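Nucleoside phosphorylase, putative (Trypanosoma brucei, PDB 3BJE) is a homodimeric uridine phosphorylase, an enzyme that uses phosphate to split uridine reversibly into uracil and alpha-ribose 1-phosphate. Local coordinates at residues R192-E197 with L277-S282; I241-T246 with G284-T289. All coordinates share one frame; numbering follows the deposited sequence.

Contact 1 of 2, residues R192-E197 with L277-S282; sequences RRIVRE and LKFNLS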
ATOM      1  N   ARG A 192       6.905  15.646 -16.820  1.00 17.16           N
ATOM      2  CA  ARG A 192       6.614  16.322 -15.563  1.00 17.95           C
ATOM      3  C   ARG A 192       6.073  17.729 -15.811  1.00 18.33           C
ATOM      4  O   ARG A 192       5.112  18.144 -15.153  1.00 19.13           O
ATOM      5  CB  ARG A 192       7.830  16.393 -14.655  1.00 21.46           C
ATOM      6  CG  ARG A 192       7.428  16.760 -13.254  1.00 22.55           C
ATOM      7  CD  ARG A 192       8.587  16.703 -12.301  1.00 22.27           C
ATOM      8  NE  ARG A 192       8.102  16.878 -10.932  1.00 23.25           N
ATOM      9  CZ  ARG A 192       7.852  18.050 -10.361  1.00 25.08           C
ATOM     10  NH1 ARG A 192       8.039  19.191 -11.014  1.00 23.67           N
ATOM     11  NH2 ARG A 192       7.415  18.081  -9.113  1.00 24.46           N
ATOM     12  N   ARG A 193       6.684  18.456 -16.746  1.00 18.27           N
ATOM     13  CA  ARG A 193       6.259  19.824 -17.060  1.00 18.67           C
ATOM     14  C   ARG A 193       4.806  19.829 -17.530  1.00 16.97           C
ATOM     15  O   ARG A 193       4.002  20.637 -17.064  1.00 18.34           O
ATOM     16  CB  ARG A 193       7.165  20.467 -18.136  1.00 18.62           C
ATOM     17  CG  ARG A 193       6.768  21.890 -18.509  1.00 19.48           C
ATOM     18  CD  ARG A 193       7.585  22.414 -19.673  1.00 21.49           C
ATOM     19  NE  ARG A 193       7.156  21.890 -20.972  1.00 24.27           N
ATOM     20  CZ  ARG A 193       6.207  22.434 -21.739  1.00 26.25           C
ATOM     21  NH1 ARG A 193       5.521  23.498 -21.333  1.00 26.48           N
ATOM     22  NH2 ARG A 193       5.917  21.887 -22.916  1.00 28.99           N
ATOM     23  N   ILE A 194       4.471  18.950 -18.466  1.00 18.65           N
ATOM     24  CA  ILE A 194       3.129  18.912 -19.020  1.00 16.29           C
ATOM     25  C   ILE A 194       2.119  18.525 -17.949  1.00 17.78           C
ATOM     26  O   ILE A 194       1.087  19.167 -17.796  1.00 17.79           O
ATOM     27  CB  ILE A 194       3.053  17.959 -20.244  1.00 17.82           C
ATOM     28  CG1 ILE A 194       3.838  18.540 -21.419  1.00 19.30           C
ATOM     29  CG2 ILE A 194       1.610  17.696 -20.672  1.00 17.04           C
ATOM     30  CD1 ILE A 194       3.202  19.776 -22.065  1.00 21.46           C
ATOM     31  N   VAL A 195       2.424  17.496 -17.172  1.00 17.11           N
ATOM     32  CA  VAL A 195       1.503  17.067 -16.116  1.00 18.02           C
ATOM     33  C   VAL A 195       1.299  18.171 -15.064  1.00 17.86           C
ATOM     34  O   VAL A 195       0.173  18.418 -14.623  1.00 19.63           O
ATOM     35  CB  VAL A 195       1.993  15.759 -15.425  1.00 18.32           C
ATOM     36  CG1 VAL A 195       1.109  15.427 -14.220  1.00 23.18           C
ATOM     37  CG2 VAL A 195       1.974  14.599 -16.415  1.00 21.01           C
ATOM     38  N   ARG A 196       2.375  18.830 -14.646  1.00 19.57           N
ATOM     39  CA  ARG A 196       2.270  19.914 -13.668  1.00 20.77           C
ATOM     40  C   ARG A 196       1.512  21.140 -14.196  1.00 20.51           C
ATOM     41  O   ARG A 196       0.846  21.830 -13.417  1.00 22.44           O
ATOM     42  CB  ARG A 196       3.666  20.328 -13.200  1.00 22.42           C
ATOM     43  CG  ARG A 196       4.364  19.261 -12.369  1.00 24.20           C
ATOM     44  CD  ARG A 196       3.994  19.370 -10.914  1.00 25.55           C
ATOM     45  NE  ARG A 196       4.487  20.639 -10.376  1.00 25.82           N
ATOM     46  CZ  ARG A 196       4.278  21.053  -9.129  1.00 29.94           C
ATOM     47  NH1 ARG A 196       3.613  20.291  -8.273  1.00 24.52           N
ATOM     48  NH2 ARG A 196       4.762  22.229  -8.733  1.00 29.54           N
ATOM     49  N   GLU A 197       1.622  21.427 -15.491  1.00 19.24           N
ATOM     50  CA  GLU A 197       1.025  22.641 -16.053  1.00 20.00           C
ATOM     51  C   GLU A 197      -0.419  22.443 -16.464  1.00 19.92           C
ATOM     52  O   GLU A 197      -1.229  23.365 -16.360  1.00 20.49           O
ATOM     53  CB  GLU A 197       1.857  23.158 -17.237  1.00 20.56           C
ATOM     54  CG  GLU A 197       3.189  23.741 -16.767  1.00 26.50           C
ATOM     55  CD  GLU A 197       4.103  24.243 -17.887  1.00 29.07           C
ATOM     56  OE1 GLU A 197       3.778  24.084 -19.084  1.00 29.04           O
ATOM     57  OE2 GLU A 197       5.171  24.800 -17.547  1.00 32.66           O
ATOM     58  N   LEU A 277      -3.723  14.624 -22.304  1.00 17.02           N
ATOM     59  CA  LEU A 277      -2.307  14.931 -22.458  1.00 17.17           C
ATOM     60  C   LEU A 277      -1.686  14.238 -23.666  1.00 17.86           C
ATOM     61  O   LEU A 277      -2.027  13.094 -24.006  1.00 18.87           O
ATOM     62  CB  LEU A 277      -1.504  14.582 -21.194  1.00 17.77           C
ATOM     63  CG  LEU A 277      -2.010  15.141 -19.861  1.00 17.46           C
ATOM     64  CD1 LEU A 277      -1.086  14.778 -18.758  1.00 17.70           C
ATOM     65  CD2 LEU A 277      -2.144  16.663 -19.946  1.00 18.76           C
ATOM     66  N   LYS A 278      -0.750  14.952 -24.288  1.00 19.13           N
ATOM     67  CA  LYS A 278       0.094  14.417 -25.319  1.00 23.48           C
ATOM     68  C   LYS A 278       1.506  14.867 -24.989  1.00 23.51           C
ATOM     69  O   LYS A 278       1.752  16.058 -24.781  1.00 28.57           O
ATOM     70  CB  LYS A 278      -0.347  14.943 -26.683  1.00 25.03           C
ATOM     71  CG  LYS A 278      -1.699  14.413 -27.111  1.00 26.48           C
ATOM     72  CD  LYS A 278      -2.083  14.879 -28.503  1.00 31.71           C
ATOM     73  CE  LYS A 278      -3.335  14.150 -28.982  1.00 38.76           C
ATOM     74  NZ  LYS A 278      -3.149  12.660 -29.011  1.00 42.55           N
ATOM     75  N   PHE A 279       2.425  13.913 -24.900  1.00 19.28           N
ATOM     76  CA  PHE A 279       3.807  14.213 -24.613  1.00 22.09           C
ATOM     77  C   PHE A 279       4.581  14.127 -25.906  1.00 21.12           C
ATOM     78  O   PHE A 279       4.644  13.065 -26.514  1.00 21.79           O
ATOM     79  CB  PHE A 279       4.371  13.212 -23.603  1.00 21.55           C
ATOM     80  CG  PHE A 279       3.538  13.078 -22.345  1.00 18.98           C
ATOM     81  CD1 PHE A 279       3.230  14.197 -21.584  1.00 16.64           C
ATOM     82  CD2 PHE A 279       3.059  11.840 -21.938  1.00 19.31           C
ATOM     83  CE1 PHE A 279       2.470  14.095 -20.458  1.00 17.99           C
ATOM     84  CE2 PHE A 279       2.291  11.725 -20.781  1.00 20.72           C
ATOM     85  CZ  PHE A 279       2.002  12.856 -20.039  1.00 17.72           C
ATOM     86  N   ASN A 280       5.161  15.249 -26.318  1.00 21.54           N
ATOM     87  CA  ASN A 280       6.012  15.293 -27.509  1.00 22.94           C
ATOM     88  C   ASN A 280       7.424  14.918 -27.102  1.00 22.61           C
ATOM     89  O   ASN A 280       8.217  15.769 -26.695  1.00 24.22           O
ATOM     90  CB  ASN A 280       5.964  16.682 -28.122  1.00 25.82           C
ATOM     91  CG  ASN A 280       4.588  17.025 -28.659  1.00 31.64           C
ATOM     92  OD1 ASN A 280       3.970  16.227 -29.366  1.00 35.63           O
ATOM     93  ND2 ASN A 280       4.094  18.209 -28.314  1.00 39.16           N
ATOM     94  N   LEU A 281       7.727  13.629 -27.188  1.00 22.99           N
ATOM     95  CA  LEU A 281       8.977  13.098 -26.663  1.00 21.51           C
ATOM     96  C   LEU A 281       9.981  12.761 -27.772  1.00 21.93           C
ATOM     97  O   LEU A 281       9.655  12.792 -28.965  1.00 23.77           O
ATOM     98  CB  LEU A 281       8.685  11.891 -25.770  1.00 22.11           C
ATOM     99  CG  LEU A 281       7.721  12.203 -24.620  1.00 20.06           C
ATOM    100  CD1 LEU A 281       7.540  10.986 -23.716  1.00 19.60           C
ATOM    101  CD2 LEU A 281       8.234  13.373 -23.787  1.00 20.85           C
ATOM    102  N   SER A 282      11.207  12.449 -27.361  1.00 22.53           N
ATOM    103  CA  SER A 282      12.330  12.317 -28.301  1.00 24.37           C
ATOM    104  C   SER A 282      12.046  11.341 -29.422  1.00 27.65           C
ATOM    105  O   SER A 282      12.424  11.587 -30.561  1.00 29.49           O
ATOM    106  CB  SER A 282      13.611  11.899 -27.577  1.00 24.04           C
ATOM    107  OG  SER A 282      13.493  10.595 -27.037  1.00 24.72           O
TER
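Two neighbouring methyl groups of helix 186-198, Ile194 CG2 and Val195 CG2, press against Leu277 and Phe279. Each is a knob that touches both residues. Ile194 CG2 rests in the notch formed by one leucine branch and the ring edge, 4.0 Å from Leu277 CD2 and 3.7 Å from Phe279 CE1. It approaches the ring near the ring plane, and Ile194 CB follows in plane with the same rim. The Ile194 side chain lies alongside those of Leu277 and Phe279 and points the opposite way to each; CG2, anti to the backbone N, is the branch that reaches them. Val195 uses the other leucine branch: its CG2 lies 3.9 Å from Leu277 CD1 and 4.0 Å from Phe279 CZ, the side chain crossing Leu277 at about a right angle. The forked end of Leu277 thus gives one methyl to each helix residue. Ile191, one turn earlier, also meets Phe279, while Ile168 of strand 161-169 closes on Val195. On the exposed part of the helix, Arg193 NH1 and Glu197 OE1 form a salt bridge (2.9 Å). This is apolar helix-on-sheet packing, with helix 186-198 covering the short strand 279-281 in the alpha/beta fold of the phosphorylase superfamily.

Contact 2 of 2, residues I241-T246 with G284-T289; sequences IGTTAT and GVEVVT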
ATOM      1  N   ILE A 241       1.320   0.880 -25.914  1.00 17.07           N
ATOM      2  CA  ILE A 241       2.500   1.312 -25.167  1.00 18.29           C
ATOM      3  C   ILE A 241       2.381   2.787 -24.857  1.00 17.83           C
ATOM      4  O   ILE A 241       2.049   3.580 -25.738  1.00 19.51           O
ATOM      5  CB  ILE A 241       3.819   1.149 -25.946  1.00 22.08           C
ATOM      6  CG1 ILE A 241       3.914  -0.231 -26.600  1.00 27.77           C
ATOM      7  CG2 ILE A 241       5.008   1.414 -25.003  1.00 21.11           C
ATOM      8  CD1 ILE A 241       4.885  -0.274 -27.752  1.00 34.18           C
ATOM      9  N   GLY A 242       2.704   3.161 -23.625  1.00 15.67           N
ATOM     10  CA  GLY A 242       2.613   4.560 -23.249  1.00 16.31           C
ATOM     11  C   GLY A 242       2.932   4.794 -21.798  1.00 17.11           C
ATOM     12  O   GLY A 242       3.557   3.963 -21.140  1.00 18.89           O
ATOM     13  N   THR A 243       2.476   5.936 -21.298  1.00 14.99           N
ATOM     14  CA  THR A 243       2.809   6.348 -19.952  1.00 15.61           C
ATOM     15  C   THR A 243       1.789   5.793 -18.970  1.00 16.57           C
ATOM     16  O   THR A 243       0.576   5.879 -19.193  1.00 16.10           O
ATOM     17  CB  THR A 243       2.883   7.889 -19.868  1.00 14.76           C
ATOM     18  OG1 THR A 243       3.967   8.353 -20.671  1.00 17.53           O
ATOM     19  CG2 THR A 243       3.112   8.355 -18.441  1.00 15.23           C
ATOM     20  N   THR A 244       2.302   5.223 -17.881  1.00 14.22           N
ATOM     21  CA  THR A 244       1.476   4.701 -16.803  1.00 16.79           C
ATOM     22  C   THR A 244       1.480   5.687 -15.631  1.00 15.72           C
ATOM     23  O   THR A 244       2.553   6.078 -15.142  1.00 15.43           O
ATOM     24  CB  THR A 244       2.011   3.330 -16.321  1.00 15.98           C
ATOM     25  OG1 THR A 244       2.043   2.428 -17.441  1.00 16.56           O
ATOM     26  CG2 THR A 244       1.138   2.765 -15.164  1.00 15.52           C
ATOM     27  N   ALA A 245       0.297   6.101 -15.171  1.00 14.21           N
ATOM     28  CA  ALA A 245       0.177   6.942 -13.979  1.00 16.41           C
ATOM     29  C   ALA A 245      -0.134   6.073 -12.774  1.00 16.19           C
ATOM     30  O   ALA A 245      -1.109   5.324 -12.781  1.00 16.49           O
ATOM     31  CB  ALA A 245      -0.924   7.989 -14.183  1.00 15.27           C
ATOM     32  N   THR A 246       0.701   6.161 -11.752  1.00 16.04           N
ATOM     33  CA  THR A 246       0.545   5.360 -10.558  1.00 15.12           C
ATOM     34  C   THR A 246       0.042   6.190  -9.368  1.00 15.70           C
ATOM     35  O   THR A 246       0.572   7.250  -9.053  1.00 16.29           O
ATOM     36  CB  THR A 246       1.871   4.684 -10.175  1.00 16.32           C
ATOM     37  OG1 THR A 246       2.305   3.844 -11.252  1.00 16.43           O
ATOM     38  CG2 THR A 246       1.763   3.846  -8.862  1.00 13.97           C
ATOM     39  N   GLY A 284       8.964  10.317 -30.370  1.00 30.55           N
ATOM     40  CA  GLY A 284       7.585  10.467 -30.820  1.00 29.20           C
ATOM     41  C   GLY A 284       6.620  10.851 -29.719  1.00 27.98           C
ATOM     42  O   GLY A 284       7.017  11.110 -28.583  1.00 28.73           O
ATOM     43  N   VAL A 285       5.340  10.878 -30.072  1.00 26.04           N
ATOM     44  CA  VAL A 285       4.284  11.291 -29.156  1.00 25.66           C
ATOM     45  C   VAL A 285       3.888  10.122 -28.271  1.00 24.24           C
ATOM     46  O   VAL A 285       3.744   8.991 -28.739  1.00 26.09           O
ATOM     47  CB  VAL A 285       3.049  11.835 -29.917  1.00 27.86           C
ATOM     48  CG1 VAL A 285       1.951  12.268 -28.947  1.00 28.51           C
ATOM     49  CG2 VAL A 285       3.459  12.999 -30.796  1.00 28.16           C
ATOM     50  N   GLU A 286       3.736  10.410 -26.983  1.00 21.33           N
ATOM     51  CA  GLU A 286       3.305   9.424 -26.007  1.00 20.61           C
ATOM     52  C   GLU A 286       2.101   9.957 -25.238  1.00 19.42           C
ATOM     53  O   GLU A 286       1.986  11.163 -25.016  1.00 21.32           O
ATOM     54  CB  GLU A 286       4.430   9.112 -25.022  1.00 22.91           C
ATOM     55  CG  GLU A 286       4.175   7.891 -24.146  1.00 23.84           C
ATOM     56  CD  GLU A 286       5.444   7.334 -23.529  1.00 24.13           C
ATOM     57  OE1 GLU A 286       6.485   7.360 -24.234  1.00 27.32           O
ATOM     58  OE2 GLU A 286       5.393   6.840 -22.380  1.00 21.40           O
ATOM     59  N   VAL A 287       1.197   9.059 -24.857  1.00 18.94           N
ATOM     60  CA  VAL A 287       0.009   9.449 -24.081  1.00 18.49           C
ATOM     61  C   VAL A 287      -0.092   8.602 -22.824  1.00 17.56           C
ATOM     62  O   VAL A 287       0.631   7.613 -22.660  1.00 19.46           O
ATOM     63  CB  VAL A 287      -1.305   9.304 -24.886  1.00 19.51           C
ATOM     64  CG1 VAL A 287      -1.221  10.078 -26.211  1.00 18.60           C
ATOM     65  CG2 VAL A 287      -1.627   7.834 -25.152  1.00 20.48           C
ATOM     66  N   VAL A 288      -0.958   9.018 -21.902  1.00 18.47           N
ATOM     67  CA  VAL A 288      -1.195   8.226 -20.689  1.00 17.65           C
ATOM     68  C   VAL A 288      -2.142   7.083 -21.030  1.00 19.48           C
ATOM     69  O   VAL A 288      -3.334   7.291 -21.248  1.00 21.00           O
ATOM     70  CB  VAL A 288      -1.777   9.067 -19.537  1.00 19.66           C
ATOM     71  CG1 VAL A 288      -2.031   8.201 -18.293  1.00 17.60           C
ATOM     72  CG2 VAL A 288      -0.861  10.234 -19.188  1.00 19.77           C
ATOM     73  N   THR A 289      -1.592   5.869 -21.086  1.00 19.32           N
ATOM     74  CA  THR A 289      -2.350   4.694 -21.472  1.00 18.90           C
ATOM     75  C   THR A 289      -3.062   4.007 -20.317  1.00 18.61           C
ATOM     76  O   THR A 289      -4.044   3.307 -20.515  1.00 18.98           O
ATOM     77  CB  THR A 289      -1.436   3.647 -22.159  1.00 18.74           C
ATOM     78  OG1 THR A 289      -0.228   3.502 -21.405  1.00 22.15           O
ATOM     79  CG2 THR A 289      -1.138   4.059 -23.621  1.00 19.48           C
TER
HETATM   80  O   HOH W   1       1.508   6.240 -26.169  1.00 23.84           O
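Thr243 and Val288 face each other in a parallel beta bridge, with the backbone of Thr243 bonded to the residues flanking Val288. Thr243 N donates to Val287 O at 2.8 Å in a nearly straight bond (171°), and Thr289 N donates to Thr243 O at 2.9 Å along a more bent path. Thr243 O also receives a CA-H...O contact from Val288 CA at 3.3 Å. A water extends the pairing beyond the direct bonds by donating to Ile241 O (2.7 Å) and accepting from Val287 N (3.1 Å).

Among the side chains, Thr243 OG1 donates to Glu286 OE2 at 2.7 Å, reaching the oxygen from above the carboxylate plane, 38° out of it. The two side chains cross at about a right angle; Glu286 CG is anti to the backbone N (chi1 -168°), and the chain runs extended beyond it, carrying the carboxylate to Thr243. His166 shares OE2, and Arg165 forms a salt bridge with OE1.

Apolar contacts are few: Ala245 CB lies 4.3 Å from Val288 CG1, and Thr289 CG2 sits 3.8 Å from Gly242 CA, where the lack of a side chain on Gly242 leaves room for this methyl and the carbonyl O of Val287.

Glu286 is buried, yet a hydroxyl, a histidine and an arginine all bond to its carboxylate, linking strands 161-169, 239-246 and 284-292; these partners would be expected to stabilise the ionised form.

Overall arrangement
Contacts 1 and 2 are centred 10 Å apart and interleave along the chain, their four segments alternating. Strand 279-281 joins them: it turns back into strand 284-292 as its antiparallel neighbour, with a probable hydrogen bond from Phe279 N to Glu286 O (2.8 Å). Phe279 also bridges the layers, for the ring that meets the helix in contact 1 brings its CE2 to 3.8 Å from Thr243 OG1 in contact 2. Contact 2 is nearer the pocket, the Ala245 side chain lying about 10 Å from the bound uracil and about 11 Å from the ribose phosphate. Its second strand continues to Ile291 and Glu292 of the pocket, and Thr246 hydrogen-bonds Glu292.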